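Local coordinates for DUF5624 domain-containing protein (Legionella pneumophila subsp. pneumophila, PDB 4JX2), which is of unknown function but is probably secreted, and combines alpha helices with a small mixed beta sheet in an unusual fold, at residues C186-N191 with N426-Q430; P355-T359 with F390-E395. All coordinates share one frame; numbering follows the deposited sequence.

Contact 1 of 2, residues C186-N191 with N426-Q430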
loop_
_atom_site.group_PDB
_atom_site.type_symbol
_atom_site.label_atom_id
_atom_site.label_comp_id
_atom_site.label_asym_id
_atom_site.label_seq_id
_atom_site.Cartn_x
_atom_site.Cartn_y
_atom_site.Cartn_z
ATOM N N CYS A 186 15.676 -0.307 -33.618
ATOM C CA CYS A 186 16.016 1.048 -34.068
ATOM C C CYS A 186 15.531 1.279 -35.493
ATOM O O CYS A 186 14.910 2.306 -35.773
ATOM C CB CYS A 186 17.512 1.313 -33.941
ATOM S SG CYS A 186 18.111 1.345 -32.233
ATOM N N SER A 187 15.781 0.307 -36.375
ATOM C CA SER A 187 15.388 0.361 -37.780
ATOM C C SER A 187 13.843 0.451 -37.917
ATOM O O SER A 187 13.340 1.294 -38.663
ATOM C CB SER A 187 15.938 -0.860 -38.512
ATOM O OG SER A 187 15.660 -0.802 -39.900
HETATM N N MSE A 188 13.106 -0.391 -37.172
HETATM C CA MSE A 188 11.653 -0.420 -37.199
HETATM C C MSE A 188 11.063 0.906 -36.696
HETATM O O MSE A 188 10.339 1.564 -37.444
HETATM C CB MSE A 188 11.155 -1.600 -36.365
HETATM C CG MSE A 188 9.661 -1.693 -36.292
HETATM SE SE MSE A 188 9.148 -3.330 -35.405
HETATM C CE MSE A 188 7.332 -3.463 -36.046
ATOM N N ALA A 189 11.383 1.295 -35.447
ATOM C CA ALA A 189 10.902 2.521 -34.798
ATOM C C ALA A 189 11.326 3.780 -35.540
ATOM O O ALA A 189 10.516 4.696 -35.679
ATOM C CB ALA A 189 11.404 2.580 -33.365
ATOM N N GLY A 190 12.581 3.817 -36.002
ATOM C CA GLY A 190 13.135 4.931 -36.764
ATOM C C GLY A 190 12.394 5.174 -38.058
ATOM O O GLY A 190 11.876 6.269 -38.283
ATOM N N ASN A 191 12.272 4.137 -38.890
ATOM C CA ASN A 191 11.566 4.267 -40.168
ATOM C C ASN A 191 10.055 4.454 -39.985
ATOM O O ASN A 191 9.423 5.076 -40.840
ATOM C CB ASN A 191 11.867 3.110 -41.083
ATOM C CG ASN A 191 13.272 3.168 -41.626
ATOM O OD1 ASN A 191 13.719 4.193 -42.166
ATOM N ND2 ASN A 191 13.986 2.063 -41.514
ATOM N N ASN A 426 19.492 -4.871 -41.174
ATOM C CA ASN A 426 18.239 -4.116 -41.076
ATOM C C ASN A 426 18.355 -2.771 -41.784
ATOM O O ASN A 426 19.421 -2.140 -41.747
ATOM C CB ASN A 426 17.791 -3.959 -39.646
ATOM C CG ASN A 426 17.457 -5.295 -39.032
ATOM O OD1 ASN A 426 16.505 -5.980 -39.437
ATOM N ND2 ASN A 426 18.281 -5.732 -38.091
ATOM N N PRO A 427 17.279 -2.362 -42.502
ATOM C CA PRO A 427 17.350 -1.112 -43.278
ATOM C C PRO A 427 17.807 0.085 -42.460
ATOM O O PRO A 427 17.466 0.203 -41.285
ATOM C CB PRO A 427 15.916 -0.912 -43.772
ATOM C CG PRO A 427 15.291 -2.243 -43.716
ATOM C CD PRO A 427 15.962 -3.021 -42.649
ATOM N N VAL A 428 18.586 0.970 -43.075
ATOM C CA VAL A 428 19.041 2.176 -42.387
ATOM C C VAL A 428 17.828 3.086 -42.125
ATOM O O VAL A 428 16.809 2.969 -42.814
ATOM C CB VAL A 428 20.177 2.919 -43.154
ATOM C CG1 VAL A 428 21.450 2.082 -43.189
ATOM C CG2 VAL A 428 19.745 3.337 -44.560
ATOM N N ILE A 429 17.930 3.975 -41.130
ATOM C CA ILE A 429 16.844 4.907 -40.841
ATOM C C ILE A 429 16.937 6.047 -41.871
ATOM O O ILE A 429 17.926 6.794 -41.887
ATOM C CB ILE A 429 16.854 5.398 -39.377
ATOM C CG1 ILE A 429 16.673 4.216 -38.400
ATOM C CG2 ILE A 429 15.777 6.438 -39.172
ATOM C CD1 ILE A 429 17.310 4.399 -37.054
ATOM N N GLN A 430 15.936 6.129 -42.767
ATOM C CA GLN A 430 15.866 7.154 -43.806
ATOM C C GLN A 430 15.039 8.333 -43.307
ATOM O O GLN A 430 13.819 8.211 -43.209
ATOM C CB GLN A 430 15.256 6.569 -45.097
ATOM C CG GLN A 430 16.288 6.128 -46.124
ATOM C CD GLN A 430 15.821 6.460 -47.511
ATOM O OE1 GLN A 430 15.531 7.623 -47.836
ATOM N NE2 GLN A 430 15.744 5.445 -48.364
#
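Asn-191 reads the backbone of the chain's C-terminal tail with both ends of its amide, docking an extended loop, residues 426-430, against one side of helix 175-197. This is a bidentate asparagine side chain, pairing with the backbone C=O of Val-428 and the N-H of Gln-430. Its OD1 accepts the backbone N-H of Gln-430 at 3.0 Å from N, a nearly straight bond (167° at the hydrogen) with the donor tilted slightly from the carbonyl plane. Its ND2 donates to Val-428 O at 3.2 Å; that oxygen lies in the plane of the asparagine amide, whereas ND2 itself stands well above the carbonyl plane of Val-428. Held by both bonds, the amide is fixed in its rotation.

The tight part of the contact is Ile-429 against the helix backbone. Its CG1 packs 4.0 Å from Gly-190 CA, where the absence of a side chain lets the isoleucine lie close, and CG2 touches the same glycine. With CG1 beside its own backbone N (chi1 -61°), the branch runs back along the helix until CD1 reaches Cys-186 O at 3.4 Å. Leu-145 and Lys-152 of helix 136-155 also touch Ile-429, so its side chain sits between two helices.

The loose, solvent side is Val-428 and Gln-430, both exposed: the valine points away from the helix, and the poorly ordered glutamine leads its amide outward. Asn-426 lies nearer, CB against Ser-187 CB, while its ND2 is held by Asp-183 and Pro-423. Tyr-219, from a neighbouring loop, bonds through its hydroxyl to both Ser-187 OG and Asn-191 ND2. Ser-187 OG is modelled as donating to Pro-427 O, but at 2.5 Å the length is doubtful at this resolution; OG also lies 3.5 Å from Pro-427 CD.

Contact 2 of 2, residues P355-T359 with F390-E395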
loop_
_atom_site.group_PDB
_atom_site.type_symbol
_atom_site.label_atom_id
_atom_site.label_comp_id
_atom_site.label_asym_id
_atom_site.label_seq_id
_atom_site.Cartn_x
_atom_site.Cartn_y
_atom_site.Cartn_z
ATOM N N PRO A 355 -2.057 -14.354 -16.813
ATOM C CA PRO A 355 -0.971 -14.409 -17.806
ATOM C C PRO A 355 0.248 -13.566 -17.393
ATOM O O PRO A 355 0.076 -12.471 -16.848
ATOM C CB PRO A 355 -1.648 -13.852 -19.063
ATOM C CG PRO A 355 -3.039 -14.285 -18.930
ATOM C CD PRO A 355 -3.345 -14.062 -17.476
ATOM N N GLY A 356 1.455 -14.118 -17.595
ATOM C CA GLY A 356 2.704 -13.469 -17.200
ATOM C C GLY A 356 3.274 -13.981 -15.890
ATOM O O GLY A 356 4.385 -13.605 -15.509
ATOM N N ASP A 357 2.516 -14.814 -15.163
ATOM C CA ASP A 357 3.017 -15.471 -13.970
ATOM C C ASP A 357 3.723 -16.734 -14.407
ATOM O O ASP A 357 3.335 -17.320 -15.431
ATOM C CB ASP A 357 1.873 -15.837 -13.021
ATOM C CG ASP A 357 1.188 -14.712 -12.276
ATOM O OD1 ASP A 357 1.753 -13.590 -12.235
ATOM O OD2 ASP A 357 0.102 -14.964 -11.701
ATOM N N TYR A 358 4.719 -17.195 -13.641
ATOM C CA TYR A 358 5.394 -18.455 -13.955
ATOM C C TYR A 358 4.416 -19.618 -13.804
ATOM O O TYR A 358 4.293 -20.439 -14.713
ATOM C CB TYR A 358 6.637 -18.677 -13.073
ATOM C CG TYR A 358 7.485 -19.823 -13.573
ATOM C CD1 TYR A 358 8.110 -19.762 -14.813
ATOM C CD2 TYR A 358 7.634 -20.991 -12.823
ATOM C CE1 TYR A 358 8.860 -20.830 -15.300
ATOM C CE2 TYR A 358 8.422 -22.051 -13.281
ATOM C CZ TYR A 358 9.034 -21.965 -14.524
ATOM O OH TYR A 358 9.799 -23.001 -15.025
ATOM N N THR A 359 3.677 -19.641 -12.678
ATOM C CA THR A 359 2.688 -20.679 -12.335
ATOM C C THR A 359 1.490 -20.743 -13.298
ATOM O O THR A 359 0.780 -21.749 -13.286
ATOM C CB THR A 359 2.153 -20.473 -10.902
ATOM O OG1 THR A 359 1.656 -19.139 -10.736
ATOM C CG2 THR A 359 3.197 -20.786 -9.839
ATOM N N PHE A 390 7.539 -11.567 -12.342
ATOM C CA PHE A 390 6.977 -12.793 -11.757
ATOM C C PHE A 390 7.398 -14.023 -12.554
ATOM O O PHE A 390 7.756 -15.034 -11.946
ATOM C CB PHE A 390 5.446 -12.723 -11.627
ATOM C CG PHE A 390 4.983 -11.775 -10.545
ATOM C CD1 PHE A 390 4.795 -10.422 -10.813
ATOM C CD2 PHE A 390 4.727 -12.234 -9.259
ATOM C CE1 PHE A 390 4.402 -9.537 -9.806
ATOM C CE2 PHE A 390 4.299 -11.348 -8.255
ATOM C CZ PHE A 390 4.168 -10.004 -8.532
ATOM N N TRP A 391 7.399 -13.936 -13.900
ATOM C CA TRP A 391 7.822 -15.048 -14.773
ATOM C C TRP A 391 9.335 -15.339 -14.658
ATOM O O TRP A 391 9.713 -16.499 -14.468
ATOM C CB TRP A 391 7.452 -14.800 -16.254
ATOM C CG TRP A 391 7.592 -16.049 -17.064
ATOM C CD1 TRP A 391 6.679 -17.064 -17.173
ATOM C CD2 TRP A 391 8.778 -16.501 -17.737
ATOM N NE1 TRP A 391 7.213 -18.105 -17.898
ATOM C CE2 TRP A 391 8.493 -17.778 -18.277
ATOM C CE3 TRP A 391 10.051 -15.943 -17.954
ATOM C CZ2 TRP A 391 9.426 -18.494 -19.044
ATOM C CZ3 TRP A 391 10.979 -16.663 -18.689
ATOM C CH2 TRP A 391 10.656 -17.915 -19.243
HETATM N N MSE A 392 10.197 -14.305 -14.821
HETATM C CA MSE A 392 11.646 -14.483 -14.769
HETATM C C MSE A 392 12.112 -14.973 -13.374
HETATM O O MSE A 392 13.031 -15.778 -13.329
HETATM C CB MSE A 392 12.393 -13.218 -15.227
HETATM C CG MSE A 392 13.923 -13.412 -15.363
HETATM SE SE MSE A 392 14.491 -14.869 -16.561
HETATM C CE MSE A 392 14.382 -13.978 -18.300
ATOM N N ALA A 393 11.473 -14.555 -12.261
ATOM C CA ALA A 393 11.857 -15.056 -10.935
ATOM C C ALA A 393 11.602 -16.565 -10.849
ATOM O O ALA A 393 12.474 -17.299 -10.405
ATOM C CB ALA A 393 11.096 -14.325 -9.845
ATOM N N GLY A 394 10.453 -17.011 -11.358
ATOM C CA GLY A 394 10.063 -18.414 -11.378
ATOM C C GLY A 394 10.919 -19.278 -12.276
ATOM O O GLY A 394 11.302 -20.387 -11.872
ATOM N N GLU A 395 11.222 -18.782 -13.500
ATOM C CA GLU A 395 12.075 -19.488 -14.472
ATOM C C GLU A 395 13.474 -19.678 -13.918
ATOM O O GLU A 395 14.005 -20.790 -13.973
ATOM C CB GLU A 395 12.118 -18.732 -15.821
ATOM C CG GLU A 395 13.012 -19.362 -16.894
ATOM C CD GLU A 395 12.493 -20.594 -17.602
ATOM O OE1 GLU A 395 11.443 -21.122 -17.178
ATOM O OE2 GLU A 395 13.137 -21.033 -18.583
HETATM O O HOH W 1 5.689 -11.410 -14.759
#
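Tyr-358 and Trp-391 both carry CG anti to the backbone N (chi1 -169° and -167°), which brings the two rings together beside helix 386-398. The tyrosine edge meets the indole face in a T-shaped pair, planes 62° apart, with Tyr-358 CD1 3.6 Å from Trp-391 NE1. Gly-394 comes over a face of the tyrosine ring, its CA 4.1 Å from the ring centroid in a CH-pi contact, close packing that a residue without a side chain permits. The bent chain of Glu-395 carries OE1 to the hydroxyl end of the ring, where Tyr-358 OH donates a weak hydrogen bond of 3.3 Å; the other carboxylate oxygen, OE2, is bonded to Ser-407 N.

At the other end, Gly-356 O accepts from a water (2.7 Å) that in turn accepts from Trp-391 N, bridging loop and helix. Asp-357 OD1 lies 3.8 Å from Phe-390 CB, but the carboxylate is chiefly engaged by Arg-372 and Arg-351, and Arg-351 also makes a cation-pi contact with the Phe-390 ring. What packs the loop between helices 315-339 and 366-378 against helix 386-398 is thus an edge-to-face Tyr-Trp pair with a glycine CH-pi contact.

Overall arrangement
Each contact sets a non-regular segment against a helix, with a glycine on the helix letting a side chain of the loop come close, but the two use different helices and do not touch: their centres are about 32 Å apart. The centre of contact 1 lies about 31 Å from the centre of the chain, and this contact fastens the C-terminal tail mainly with hydrogen bonds to its backbone. Contact 2 is more central, its centre about 13 Å from that of the chain, and relies on rings. Both are partly buried; contact 1 includes exposed residues, while none of the touching residues of contact 2 is exposed. In sequence, contact 2 falls between the two segments of contact 1.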